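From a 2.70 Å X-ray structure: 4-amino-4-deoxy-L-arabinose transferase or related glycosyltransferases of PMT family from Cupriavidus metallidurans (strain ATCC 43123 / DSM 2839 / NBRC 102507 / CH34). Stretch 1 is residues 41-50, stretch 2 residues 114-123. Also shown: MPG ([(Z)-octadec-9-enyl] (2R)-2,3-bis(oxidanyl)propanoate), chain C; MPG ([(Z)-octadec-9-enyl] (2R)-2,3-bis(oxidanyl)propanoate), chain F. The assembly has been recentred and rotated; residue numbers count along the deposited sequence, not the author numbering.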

ATOM      1  N   ALA A  41      11.168   9.725 -14.526  1.00 60.46           N
ATOM      2  CA  ALA A  41      10.615   8.922 -13.446  1.00 57.55           C
ATOM      3  C   ALA A  41       9.391   9.601 -12.843  1.00 58.96           C
ATOM      4  O   ALA A  41       8.304   9.007 -12.781  1.00 57.99           O
ATOM      5  CB  ALA A  41      11.684   8.670 -12.382  1.00 55.93           C
ATOM      6  N   LEU A  42       9.536  10.874 -12.454  1.00 59.09           N
ATOM      7  CA  LEU A  42       8.497  11.530 -11.666  1.00 56.80           C
ATOM      8  C   LEU A  42       7.196  11.632 -12.445  1.00 57.97           C
ATOM      9  O   LEU A  42       6.119  11.355 -11.905  1.00 55.59           O
ATOM     10  CB  LEU A  42       8.969  12.914 -11.219  1.00 57.24           C
ATOM     11  CG  LEU A  42       9.875  12.950  -9.985  1.00 56.59           C
ATOM     12  CD1 LEU A  42      10.357  14.366  -9.699  1.00 55.23           C
ATOM     13  CD2 LEU A  42       9.144  12.375  -8.778  1.00 55.77           C
ATOM     14  N   VAL A  43       7.277  12.008 -13.723  1.00 62.48           N
ATOM     15  CA  VAL A  43       6.070  12.109 -14.534  1.00 66.04           C
ATOM     16  C   VAL A  43       5.394  10.746 -14.653  1.00 66.16           C
ATOM     17  O   VAL A  43       4.162  10.644 -14.597  1.00 66.72           O
ATOM     18  CB  VAL A  43       6.394  12.721 -15.910  1.00 69.09           C
ATOM     19  CG1 VAL A  43       7.471  11.918 -16.619  1.00 72.25           C
ATOM     20  CG2 VAL A  43       5.139  12.821 -16.762  1.00 67.87           C
ATOM     21  N   VAL A  44       6.182   9.673 -14.778  1.00 65.17           N
ATOM     22  CA  VAL A  44       5.567   8.350 -14.793  1.00 62.98           C
ATOM     23  C   VAL A  44       5.030   8.019 -13.409  1.00 64.37           C
ATOM     24  O   VAL A  44       3.997   7.350 -13.276  1.00 64.27           O
ATOM     25  CB  VAL A  44       6.569   7.292 -15.295  1.00 62.30           C
ATOM     26  CG1 VAL A  44       6.027   5.878 -15.094  1.00 58.55           C
ATOM     27  CG2 VAL A  44       6.883   7.526 -16.764  1.00 64.41           C
ATOM     28  N   TRP A  45       5.693   8.519 -12.365  1.00 64.86           N
ATOM     29  CA  TRP A  45       5.294   8.208 -10.998  1.00 62.54           C
ATOM     30  C   TRP A  45       3.890   8.713 -10.697  1.00 62.89           C
ATOM     31  O   TRP A  45       3.091   8.009 -10.067  1.00 62.81           O
ATOM     32  CB  TRP A  45       6.307   8.809 -10.025  1.00 60.88           C
ATOM     33  CG  TRP A  45       6.127   8.396  -8.601  1.00 57.54           C
ATOM     34  CD1 TRP A  45       5.385   9.032  -7.649  1.00 55.21           C
ATOM     35  CD2 TRP A  45       6.719   7.262  -7.958  1.00 56.99           C
ATOM     36  NE1 TRP A  45       5.473   8.359  -6.456  1.00 55.30           N
ATOM     37  CE2 TRP A  45       6.285   7.268  -6.620  1.00 55.64           C
ATOM     38  CE3 TRP A  45       7.572   6.240  -8.385  1.00 58.47           C
ATOM     39  CZ2 TRP A  45       6.676   6.292  -5.706  1.00 56.22           C
ATOM     40  CZ3 TRP A  45       7.957   5.272  -7.478  1.00 57.51           C
ATOM     41  CH2 TRP A  45       7.510   5.306  -6.153  1.00 56.45           C
ATOM     42  N   PHE A  46       3.562   9.922 -11.146  1.00 64.06           N
ATOM     43  CA  PHE A  46       2.283  10.537 -10.804  1.00 64.83           C
ATOM     44  C   PHE A  46       1.195  10.289 -11.839  1.00 64.69           C
ATOM     45  O   PHE A  46       0.048  10.022 -11.462  1.00 63.92           O
ATOM     46  CB  PHE A  46       2.464  12.042 -10.580  1.00 63.95           C
ATOM     47  CG  PHE A  46       3.183  12.364  -9.302  1.00 63.28           C
ATOM     48  CD1 PHE A  46       2.498  12.395  -8.097  1.00 62.07           C
ATOM     49  CD2 PHE A  46       4.546  12.604  -9.299  1.00 64.87           C
ATOM     50  CE1 PHE A  46       3.156  12.673  -6.915  1.00 62.38           C
ATOM     51  CE2 PHE A  46       5.210  12.885  -8.117  1.00 66.09           C
ATOM     52  CZ  PHE A  46       4.513  12.919  -6.925  1.00 64.41           C
ATOM     53  N   VAL A  47       1.522  10.358 -13.133  1.00 64.45           N
ATOM     54  CA  VAL A  47       0.523  10.093 -14.167  1.00 62.84           C
ATOM     55  C   VAL A  47      -0.081   8.704 -13.979  1.00 63.26           C
ATOM     56  O   VAL A  47      -1.306   8.533 -13.995  1.00 64.42           O
ATOM     57  CB  VAL A  47       1.138  10.261 -15.568  1.00 59.87           C
ATOM     58  CG1 VAL A  47       0.206   9.690 -16.632  1.00 59.75           C
ATOM     59  CG2 VAL A  47       1.432  11.729 -15.840  1.00 57.66           C
ATOM     60  N   SER A  48       0.772   7.698 -13.762  1.00 62.39           N
ATOM     61  CA  SER A  48       0.293   6.335 -13.559  1.00 62.42           C
ATOM     62  C   SER A  48      -0.651   6.214 -12.369  1.00 63.38           C
ATOM     63  O   SER A  48      -1.379   5.219 -12.270  1.00 64.48           O
ATOM     64  CB  SER A  48       1.478   5.384 -13.380  1.00 62.54           C
ATOM     65  OG  SER A  48       2.339   5.834 -12.351  1.00 63.26           O
ATOM     66  N   LEU A  49      -0.659   7.197 -11.465  1.00 61.44           N
ATOM     67  CA  LEU A  49      -1.605   7.161 -10.357  1.00 59.30           C
ATOM     68  C   LEU A  49      -3.047   7.242 -10.840  1.00 61.45           C
ATOM     69  O   LEU A  49      -3.934   6.619 -10.247  1.00 60.91           O
ATOM     70  CB  LEU A  49      -1.322   8.303  -9.383  1.00 57.74           C
ATOM     71  CG  LEU A  49      -0.072   8.210  -8.512  1.00 56.68           C
ATOM     72  CD1 LEU A  49       0.040   9.451  -7.645  1.00 55.35           C
ATOM     73  CD2 LEU A  49      -0.110   6.954  -7.659  1.00 55.53           C
ATOM     74  N   ASP A  50      -3.302   7.992 -11.911  1.00 63.93           N
ATOM     75  CA  ASP A  50      -4.658   8.312 -12.344  1.00 65.90           C
ATOM     76  C   ASP A  50      -5.055   7.539 -13.596  1.00 66.33           C
ATOM     77  O   ASP A  50      -5.727   8.066 -14.483  1.00 67.11           O
ATOM     78  CB  ASP A  50      -4.805   9.811 -12.587  1.00 70.50           C
ATOM     79  CG  ASP A  50      -6.250  10.262 -12.601  1.00 76.23           C
ATOM     80  OD1 ASP A  50      -7.059   9.713 -11.821  1.00 77.70           O
ATOM     81  OD2 ASP A  50      -6.577  11.169 -13.396  1.00 79.95           O
ATOM     82  N   VAL A 114       0.251   7.136  -0.578  1.00 58.35           N
ATOM     83  CA  VAL A 114       1.189   6.045  -0.817  1.00 57.48           C
ATOM     84  C   VAL A 114       2.267   6.458  -1.811  1.00 58.47           C
ATOM     85  O   VAL A 114       3.419   6.018  -1.700  1.00 59.66           O
ATOM     86  CB  VAL A 114       0.438   4.778  -1.271  1.00 53.24           C
ATOM     87  CG1 VAL A 114      -0.467   4.290  -0.159  1.00 51.25           C
ATOM     88  CG2 VAL A 114      -0.368   5.043  -2.523  1.00 51.96           C
ATOM     89  N   ALA A 115       1.933   7.309  -2.786  1.00 56.59           N
ATOM     90  CA  ALA A 115       2.947   7.763  -3.734  1.00 56.19           C
ATOM     91  C   ALA A 115       3.985   8.630  -3.037  1.00 58.55           C
ATOM     92  O   ALA A 115       5.198   8.430  -3.207  1.00 62.38           O
ATOM     93  CB  ALA A 115       2.294   8.525  -4.886  1.00 54.60           C
ATOM     94  N   LEU A 116       3.524   9.593  -2.232  1.00 56.50           N
ATOM     95  CA  LEU A 116       4.459  10.409  -1.469  1.00 57.68           C
ATOM     96  C   LEU A 116       5.249   9.565  -0.478  1.00 60.31           C
ATOM     97  O   LEU A 116       6.427   9.846  -0.228  1.00 60.04           O
ATOM     98  CB  LEU A 116       3.717  11.535  -0.749  1.00 55.88           C
ATOM     99  CG  LEU A 116       2.972  12.523  -1.650  1.00 54.70           C
ATOM    100  CD1 LEU A 116       2.327  13.617  -0.815  1.00 56.75           C
ATOM    101  CD2 LEU A 116       3.900  13.120  -2.696  1.00 52.09           C
ATOM    102  N   SER A 117       4.629   8.523   0.086  1.00 59.57           N
ATOM    103  CA  SER A 117       5.374   7.625   0.959  1.00 60.47           C
ATOM    104  C   SER A 117       6.485   6.919   0.198  1.00 61.75           C
ATOM    105  O   SER A 117       7.601   6.772   0.710  1.00 66.41           O
ATOM    106  CB  SER A 117       4.435   6.606   1.600  1.00 62.95           C
ATOM    107  OG  SER A 117       3.589   7.230   2.546  1.00 65.32           O
ATOM    108  N   GLY A 118       6.200   6.473  -1.027  1.00 59.00           N
ATOM    109  CA  GLY A 118       7.231   5.824  -1.822  1.00 57.97           C
ATOM    110  C   GLY A 118       8.392   6.751  -2.123  1.00 57.86           C
ATOM    111  O   GLY A 118       9.560   6.402  -1.905  1.00 60.43           O
ATOM    112  N   LEU A 119       8.085   7.956  -2.620  1.00 55.62           N
ATOM    113  CA  LEU A 119       9.141   8.935  -2.856  1.00 56.81           C
ATOM    114  C   LEU A 119       9.925   9.216  -1.582  1.00 57.87           C
ATOM    115  O   LEU A 119      11.153   9.351  -1.615  1.00 58.20           O
ATOM    116  CB  LEU A 119       8.549  10.229  -3.409  1.00 58.53           C
ATOM    117  CG  LEU A 119       7.897  10.145  -4.787  1.00 58.28           C
ATOM    118  CD1 LEU A 119       7.363  11.509  -5.203  1.00 56.91           C
ATOM    119  CD2 LEU A 119       8.891   9.612  -5.805  1.00 58.54           C
ATOM    120  N   LEU A 120       9.231   9.288  -0.445  1.00 58.33           N
ATOM    121  CA  LEU A 120       9.895   9.569   0.822  1.00 57.84           C
ATOM    122  C   LEU A 120      10.868   8.457   1.191  1.00 58.66           C
ATOM    123  O   LEU A 120      12.001   8.727   1.612  1.00 59.38           O
ATOM    124  CB  LEU A 120       8.849   9.760   1.920  1.00 56.82           C
ATOM    125  CG  LEU A 120       9.363  10.256   3.269  1.00 58.08           C
ATOM    126  CD1 LEU A 120      10.136  11.555   3.089  1.00 61.18           C
ATOM    127  CD2 LEU A 120       8.216  10.445   4.241  1.00 55.25           C
ATOM    128  N   GLY A 121      10.442   7.202   1.039  1.00 59.01           N
ATOM    129  CA  GLY A 121      11.338   6.090   1.308  1.00 59.83           C
ATOM    130  C   GLY A 121      12.564   6.106   0.417  1.00 59.97           C
ATOM    131  O   GLY A 121      13.690   5.900   0.886  1.00 61.24           O
ATOM    132  N   ILE A 122      12.367   6.359  -0.882  1.00 58.61           N
ATOM    133  CA  ILE A 122      13.510   6.497  -1.783  1.00 60.65           C
ATOM    134  C   ILE A 122      14.454   7.578  -1.273  1.00 62.54           C
ATOM    135  O   ILE A 122      15.651   7.340  -1.067  1.00 62.54           O
ATOM    136  CB  ILE A 122      13.041   6.803  -3.216  1.00 59.77           C
ATOM    137  CG1 ILE A 122      12.248   5.629  -3.787  1.00 60.28           C
ATOM    138  CG2 ILE A 122      14.238   7.129  -4.098  1.00 59.38           C
ATOM    139  CD1 ILE A 122      11.728   5.873  -5.193  1.00 59.79           C
ATOM    140  N   GLY A 123      13.918   8.774  -1.036  1.00 64.04           N
ATOM    141  CA  GLY A 123      14.694   9.924  -0.620  1.00 65.48           C
ATOM    142  C   GLY A 123      15.507   9.715   0.640  1.00 67.86           C
ATOM    143  O   GLY A 123      16.734   9.847   0.612  1.00 73.22           O
TER
HETATM  144  C2  MPG C 641      -3.183  12.137 -14.774  1.00 80.07           C
HETATM  145  C3  MPG C 641      -3.064  13.221 -13.710  1.00 77.99           C
HETATM  146  C4  MPG C 641      -1.907  12.983 -12.752  1.00 75.58           C
HETATM  147  C5  MPG C 641      -1.922  13.993 -11.595  1.00 75.47           C
HETATM  148  C6  MPG C 641      -0.570  14.114 -10.871  1.00 74.87           C
HETATM  149  C7  MPG C 641      -0.600  15.211  -9.788  1.00 73.24           C
HETATM  150  C8  MPG C 641       0.742  15.342  -9.029  1.00 72.41           C
HETATM  151  C9  MPG C 641       0.601  16.150  -7.716  1.00 72.29           C
HETATM  152  C10 MPG C 641       1.866  16.048  -6.821  1.00 73.47           C
HETATM  153  C11 MPG C 641       1.627  16.581  -5.392  1.00 75.27           C
HETATM  154  C12 MPG C 641       2.944  16.655  -4.545  1.00 74.87           C
HETATM  155  C1  MPG C 641      -4.424  12.313 -15.653  1.00 80.55           C
HETATM  156  C2  MPG F 605       8.329  13.970  -0.678  1.00 78.91           C
HETATM  157  C3  MPG F 605       9.560  13.148  -0.317  1.00 81.08           C
HETATM  158  C4  MPG F 605      10.861  13.780  -0.792  1.00 81.36           C
HETATM  159  C5  MPG F 605      12.082  12.957  -0.351  1.00 81.72           C
HETATM  160  C6  MPG F 605      13.260  13.833   0.102  1.00 81.54           C
HETATM  161  C7  MPG F 605      14.159  13.115   1.126  1.00 81.65           C
HETATM  162  C8  MPG F 605      15.495  13.856   1.363  1.00 81.56           C
HETATM  163  C1  MPG F 605       7.088  13.521   0.096  1.00 77.49           C

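This is a loosely spaced, roughly antiparallel helix contact, bridged chiefly by one tryptophan that packs into apolar surroundings and donates a single hydrogen bond to the facing backbone. The axes of helices 41-47 and 114-123 approach no closer than 11.0 Å, with an angle of 151° between their N-to-C directions, so large side chains must span the gap; 345 Å² is buried in total.

Trp45, with chi1 at -171° (t), sits as a knob among Ala115, Gly118, Leu119 and Ile122. Its NE1 donates to Ala115 O at 3.3 Å, with an N-H...O angle of 142°, a long and bent bond. Ala115 O also accepts the helical bond from Leu119 N at 3.0 Å, so the indole adds to the backbone pairing without replacing it. Leu119 covers one ring face: its CD2 lies 3.7 Å from the centroid of the five-membered ring, 14° off the normal, as expected for a CH-pi contact. Gly118 CA approaches Trp45 CZ2 at the ring edge, 4.0 Å away; an ideal CB there would fall 2.8 Å from CZ2, a clash.

Apolar contacts extend the packing. Leu119 CD1 reaches Phe46 CZ at 3.6 Å, and Leu49 CD1 meets Ala115 CB at 3.7 Å.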